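Local coordinates for alcohol dehydrogenase superfamily protein (Novosphingobium aromaticivorans, PDB 3GAZ) that probably acts as an NADP-dependent oxidoreductase of the alcohol dehydrogenase superfamily, at residues V82-T95 with V111-M125. Sequence-based numbering, arbitrary orientation.
Sequences VDSFRVGDAVFGLT and VDARLLASKPAALTM
Ala90 O is gripped twice: Lys119 N donates to it over 2.9 Å, in a nearly straight bond that arrives from above the carbonyl plane, and a water that also joins Ser118 OG donates to it as well. Two residues on, Phe92 N gives its hydrogen to Ala117 O at 3.0 Å, while the return bond from Ala117 N to Phe92 O is weak. Strands 90-94 and 116-118 thus pair antiparallel, and farther along a second water bridges Leu94 N and Leu115 O.

The side chains of Phe92 and Ala117 share one face of this sheet. With CG set between its backbone N and carbonyl carbon (chi1 78°), the Phe92 ring reaches alongside residues 117-120, with Ala117 O at its edge and Pro120 CD over one face, a CH-pi contact 3.8 Å from the ring centroid. With alanine in its place, Pro120 is likely to lose the ring that its CD packs against, and a gap would probably open beside Ala117. The Phe92 side chain also touches Pro132 of helix 132-145.

The Phe85 ring, by contrast, presents its edge to the other segment: Ala113 O and Leu116 O lie near its plane, and CE2 packs on Leu116 CB at 3.8 Å. Leu116 CD2 in turn meets Val91 CG2 at 3.9 Å, and Thr95 CG2 rests on Val111 CG1 at 3.6 Å. Lys119 bends its chain past Ala90 CB so that NZ bonds Pro120 O and Leu123 O, bracing the type I turn 120-123. Strand 90-94 also pairs with strand 70-78, and this sheet belongs to the GroES-like domain of the medium-chain dehydrogenase/reductase family.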
loop_
_atom_site.group_PDB
_atom_site.type_symbol
_atom_site.label_atom_id
_atom_site.label_comp_id
_atom_site.label_asym_id
_atom_site.label_seq_id
_atom_site.Cartn_x
_atom_site.Cartn_y
_atom_site.Cartn_z
ATOM N N VAL A 82 -17.442 -5.785 -15.079
ATOM C CA VAL A 82 -17.100 -4.457 -15.584
ATOM C C VAL A 82 -17.879 -4.161 -16.861
ATOM O O VAL A 82 -17.803 -4.914 -17.828
ATOM C CB VAL A 82 -15.591 -4.333 -15.887
ATOM C CG1 VAL A 82 -15.306 -3.012 -16.596
ATOM C CG2 VAL A 82 -14.796 -4.411 -14.598
ATOM N N ASP A 83 -18.624 -3.061 -16.863
ATOM C CA ASP A 83 -19.417 -2.686 -18.031
ATOM C C ASP A 83 -19.163 -1.245 -18.473
ATOM O O ASP A 83 -19.738 -0.780 -19.458
ATOM C CB ASP A 83 -20.910 -2.874 -17.736
ATOM C CG ASP A 83 -21.385 -2.030 -16.567
ATOM O OD1 ASP A 83 -21.115 -0.810 -16.560
ATOM O OD2 ASP A 83 -22.035 -2.583 -15.653
ATOM N N SER A 84 -18.305 -0.540 -17.745
ATOM C CA SER A 84 -17.994 0.847 -18.068
ATOM C C SER A 84 -16.954 0.988 -19.181
ATOM O O SER A 84 -16.809 2.060 -19.765
ATOM C CB SER A 84 -17.513 1.577 -16.813
ATOM O OG SER A 84 -16.450 0.875 -16.195
ATOM N N PHE A 85 -16.232 -0.090 -19.473
ATOM C CA PHE A 85 -15.218 -0.057 -20.523
ATOM C C PHE A 85 -15.173 -1.354 -21.321
ATOM O O PHE A 85 -15.438 -2.431 -20.787
ATOM C CB PHE A 85 -13.837 0.216 -19.918
ATOM C CG PHE A 85 -13.688 1.598 -19.350
ATOM C CD1 PHE A 85 -13.620 2.706 -20.191
ATOM C CD2 PHE A 85 -13.642 1.796 -17.976
ATOM C CE1 PHE A 85 -13.512 3.991 -19.668
ATOM C CE2 PHE A 85 -13.535 3.079 -17.443
ATOM C CZ PHE A 85 -13.470 4.178 -18.291
ATOM N N ARG A 86 -14.846 -1.236 -22.604
ATOM C CA ARG A 86 -14.742 -2.386 -23.496
ATOM C C ARG A 86 -13.327 -2.448 -24.039
ATOM O O ARG A 86 -12.601 -1.453 -24.027
ATOM C CB ARG A 86 -15.700 -2.261 -24.686
ATOM C CG ARG A 86 -17.175 -2.413 -24.368
ATOM C CD ARG A 86 -17.997 -2.363 -25.652
ATOM N NE ARG A 86 -17.674 -3.469 -26.555
ATOM C CZ ARG A 86 -18.180 -3.619 -27.778
ATOM N NH1 ARG A 86 -19.038 -2.730 -28.259
ATOM N NH2 ARG A 86 -17.833 -4.662 -28.520
ATOM N N VAL A 87 -12.937 -3.620 -24.525
ATOM C CA VAL A 87 -11.613 -3.786 -25.099
ATOM C C VAL A 87 -11.481 -2.807 -26.261
ATOM O O VAL A 87 -12.367 -2.723 -27.115
ATOM C CB VAL A 87 -11.416 -5.226 -25.608
ATOM C CG1 VAL A 87 -10.121 -5.336 -26.396
ATOM C CG2 VAL A 87 -11.402 -6.180 -24.432
ATOM N N GLY A 88 -10.382 -2.057 -26.276
ATOM C CA GLY A 88 -10.156 -1.086 -27.331
ATOM C C GLY A 88 -10.357 0.361 -26.902
ATOM O O GLY A 88 -9.903 1.275 -27.587
ATOM N N ASP A 89 -11.034 0.580 -25.777
ATOM C CA ASP A 89 -11.276 1.939 -25.295
ATOM C C ASP A 89 -9.999 2.649 -24.859
ATOM O O ASP A 89 -9.204 2.095 -24.108
ATOM C CB ASP A 89 -12.244 1.935 -24.106
ATOM C CG ASP A 89 -13.671 1.617 -24.507
ATOM O OD1 ASP A 89 -13.988 1.674 -25.716
ATOM O OD2 ASP A 89 -14.477 1.320 -23.606
ATOM N N ALA A 90 -9.808 3.876 -25.333
ATOM C CA ALA A 90 -8.642 4.662 -24.943
ATOM C C ALA A 90 -9.009 5.309 -23.608
ATOM O O ALA A 90 -10.088 5.892 -23.476
ATOM C CB ALA A 90 -8.349 5.735 -25.989
ATOM N N VAL A 91 -8.120 5.210 -22.621
ATOM C CA VAL A 91 -8.389 5.781 -21.301
ATOM C C VAL A 91 -7.186 6.482 -20.671
ATOM O O VAL A 91 -6.068 6.398 -21.178
ATOM C CB VAL A 91 -8.856 4.688 -20.303
ATOM C CG1 VAL A 91 -10.134 4.017 -20.803
ATOM C CG2 VAL A 91 -7.746 3.660 -20.104
ATOM N N PHE A 92 -7.432 7.182 -19.566
ATOM C CA PHE A 92 -6.371 7.855 -18.822
ATOM C C PHE A 92 -6.810 7.983 -17.367
ATOM O O PHE A 92 -8.005 7.902 -17.069
ATOM C CB PHE A 92 -6.032 9.231 -19.439
ATOM C CG PHE A 92 -7.006 10.346 -19.104
ATOM C CD1 PHE A 92 -8.378 10.191 -19.286
ATOM C CD2 PHE A 92 -6.525 11.583 -18.665
ATOM C CE1 PHE A 92 -9.261 11.256 -19.042
ATOM C CE2 PHE A 92 -7.394 12.652 -18.418
ATOM C CZ PHE A 92 -8.771 12.485 -18.609
ATOM N N GLY A 93 -5.850 8.141 -16.459
ATOM C CA GLY A 93 -6.206 8.280 -15.059
ATOM C C GLY A 93 -5.060 8.219 -14.071
ATOM O O GLY A 93 -3.922 7.935 -14.435
ATOM N N LEU A 94 -5.381 8.518 -12.815
ATOM C CA LEU A 94 -4.434 8.477 -11.704
ATOM C C LEU A 94 -4.707 7.096 -11.136
ATOM O O LEU A 94 -5.750 6.872 -10.523
ATOM C CB LEU A 94 -4.774 9.562 -10.679
ATOM C CG LEU A 94 -4.061 9.501 -9.324
ATOM C CD1 LEU A 94 -2.563 9.310 -9.533
ATOM C CD2 LEU A 94 -4.352 10.787 -8.547
ATOM N N THR A 95 -3.769 6.175 -11.334
ATOM C CA THR A 95 -3.998 4.796 -10.933
ATOM C C THR A 95 -3.105 4.100 -9.910
ATOM O O THR A 95 -3.525 3.111 -9.314
ATOM C CB THR A 95 -4.010 3.928 -12.179
ATOM O OG1 THR A 95 -2.679 3.887 -12.721
ATOM C CG2 THR A 95 -4.955 4.539 -13.242
ATOM N N VAL A 111 -6.135 -2.062 -13.497
ATOM C CA VAL A 111 -6.701 -0.931 -12.767
ATOM C C VAL A 111 -8.198 -0.998 -12.496
ATOM O O VAL A 111 -8.976 -1.427 -13.349
ATOM C CB VAL A 111 -6.434 0.382 -13.536
ATOM C CG1 VAL A 111 -6.944 1.577 -12.738
ATOM C CG2 VAL A 111 -4.951 0.514 -13.833
ATOM N N ASP A 112 -8.587 -0.542 -11.306
ATOM C CA ASP A 112 -9.991 -0.502 -10.909
ATOM C C ASP A 112 -10.667 0.464 -11.878
ATOM O O ASP A 112 -10.260 1.625 -11.986
ATOM C CB ASP A 112 -10.116 0.020 -9.475
ATOM C CG ASP A 112 -11.546 -0.009 -8.959
ATOM O OD1 ASP A 112 -12.445 0.561 -9.617
ATOM O OD2 ASP A 112 -11.769 -0.602 -7.881
ATOM N N ALA A 113 -11.696 -0.017 -12.571
ATOM C CA ALA A 113 -12.415 0.777 -13.563
ATOM C C ALA A 113 -12.843 2.162 -13.081
ATOM O O ALA A 113 -12.862 3.115 -13.859
ATOM C CB ALA A 113 -13.638 0.000 -14.062
ATOM N N ARG A 114 -13.175 2.271 -11.802
ATOM C CA ARG A 114 -13.620 3.540 -11.227
ATOM C C ARG A 114 -12.591 4.665 -11.297
ATOM O O ARG A 114 -12.951 5.845 -11.265
ATOM C CB ARG A 114 -14.040 3.324 -9.777
ATOM C CG ARG A 114 -15.282 2.455 -9.621
ATOM C CD ARG A 114 -15.561 2.166 -8.159
ATOM N NE ARG A 114 -14.596 1.224 -7.600
ATOM C CZ ARG A 114 -14.606 0.805 -6.339
ATOM N NH1 ARG A 114 -15.530 1.249 -5.496
ATOM N NH2 ARG A 114 -13.699 -0.069 -5.924
ATOM N N LEU A 115 -11.316 4.300 -11.388
ATOM C CA LEU A 115 -10.235 5.276 -11.454
ATOM C C LEU A 115 -10.006 5.804 -12.870
ATOM O O LEU A 115 -9.304 6.801 -13.063
ATOM C CB LEU A 115 -8.934 4.647 -10.952
ATOM C CG LEU A 115 -8.856 4.225 -9.483
ATOM C CD1 LEU A 115 -7.531 3.509 -9.222
ATOM C CD2 LEU A 115 -8.992 5.447 -8.592
ATOM N N LEU A 116 -10.601 5.137 -13.851
ATOM C CA LEU A 116 -10.431 5.511 -15.249
ATOM C C LEU A 116 -11.556 6.309 -15.886
ATOM O O LEU A 116 -12.700 6.283 -15.434
ATOM C CB LEU A 116 -10.201 4.253 -16.087
ATOM C CG LEU A 116 -8.910 3.483 -15.809
ATOM C CD1 LEU A 116 -8.956 2.146 -16.518
ATOM C CD2 LEU A 116 -7.713 4.310 -16.264
ATOM N N ALA A 117 -11.201 7.009 -16.958
ATOM C CA ALA A 117 -12.135 7.807 -17.737
ATOM C C ALA A 117 -11.628 7.763 -19.173
ATOM O O ALA A 117 -10.415 7.681 -19.407
ATOM C CB ALA A 117 -12.163 9.244 -17.233
ATOM N N SER A 118 -12.545 7.806 -20.133
ATOM C CA SER A 118 -12.152 7.775 -21.532
ATOM C C SER A 118 -11.179 8.912 -21.795
ATOM O O SER A 118 -11.332 10.011 -21.253
ATOM C CB SER A 118 -13.380 7.924 -22.438
ATOM O OG SER A 118 -14.250 6.813 -22.297
ATOM N N LYS A 119 -10.170 8.647 -22.614
ATOM C CA LYS A 119 -9.183 9.665 -22.941
ATOM C C LYS A 119 -9.813 10.733 -23.828
ATOM O O LYS A 119 -10.556 10.416 -24.751
ATOM C CB LYS A 119 -7.996 9.047 -23.681
ATOM C CG LYS A 119 -6.910 10.067 -24.037
ATOM C CD LYS A 119 -5.783 9.455 -24.852
ATOM C CE LYS A 119 -6.216 9.173 -26.279
ATOM N NZ LYS A 119 -6.629 10.420 -26.984
ATOM N N PRO A 120 -9.538 12.016 -23.540
ATOM C CA PRO A 120 -10.093 13.101 -24.349
ATOM C C PRO A 120 -9.639 12.879 -25.788
ATOM O O PRO A 120 -8.446 12.697 -26.047
ATOM C CB PRO A 120 -9.468 14.345 -23.726
ATOM C CG PRO A 120 -9.385 13.968 -22.279
ATOM C CD PRO A 120 -8.869 12.543 -22.337
ATOM N N ALA A 121 -10.587 12.888 -26.718
ATOM C CA ALA A 121 -10.284 12.655 -28.126
ATOM C C ALA A 121 -9.233 13.580 -28.729
ATOM O O ALA A 121 -8.426 13.154 -29.558
ATOM C CB ALA A 121 -11.575 12.737 -28.952
ATOM N N ALA A 122 -9.234 14.840 -28.309
ATOM C CA ALA A 122 -8.307 15.831 -28.851
ATOM C C ALA A 122 -6.860 15.758 -28.362
ATOM O O ALA A 122 -5.991 16.434 -28.907
ATOM C CB ALA A 122 -8.866 17.240 -28.597
ATOM N N LEU A 123 -6.594 14.946 -27.344
ATOM C CA LEU A 123 -5.238 14.846 -26.808
ATOM C C LEU A 123 -4.481 13.601 -27.256
ATOM O O LEU A 123 -5.076 12.549 -27.493
ATOM C CB LEU A 123 -5.269 14.849 -25.275
ATOM C CG LEU A 123 -5.956 15.995 -24.527
ATOM C CD1 LEU A 123 -5.788 15.768 -23.029
ATOM C CD2 LEU A 123 -5.352 17.333 -24.932
ATOM N N THR A 124 -3.161 13.731 -27.365
ATOM C CA THR A 124 -2.314 12.603 -27.720
ATOM C C THR A 124 -2.153 11.833 -26.407
ATOM O O THR A 124 -2.527 12.335 -25.348
ATOM C CB THR A 124 -0.919 13.059 -28.188
ATOM O OG1 THR A 124 -0.237 13.692 -27.096
ATOM C CG2 THR A 124 -1.038 14.034 -29.362
HETATM N N MSE A 125 -1.605 10.625 -26.463
HETATM C CA MSE A 125 -1.425 9.848 -25.242
HETATM C C MSE A 125 -0.510 10.575 -24.249
HETATM O O MSE A 125 -0.738 10.534 -23.037
HETATM C CB MSE A 125 -0.863 8.463 -25.577
HETATM C CG MSE A 125 -1.887 7.507 -26.215
HETATM SE SE MSE A 125 -3.143 6.893 -25.038
HETATM C CE MSE A 125 -4.272 6.021 -26.159
HETATM O O HOH W 1 -12.712 5.417 -24.201
HETATM O O HOH W 2 -7.805 8.423 -11.545
#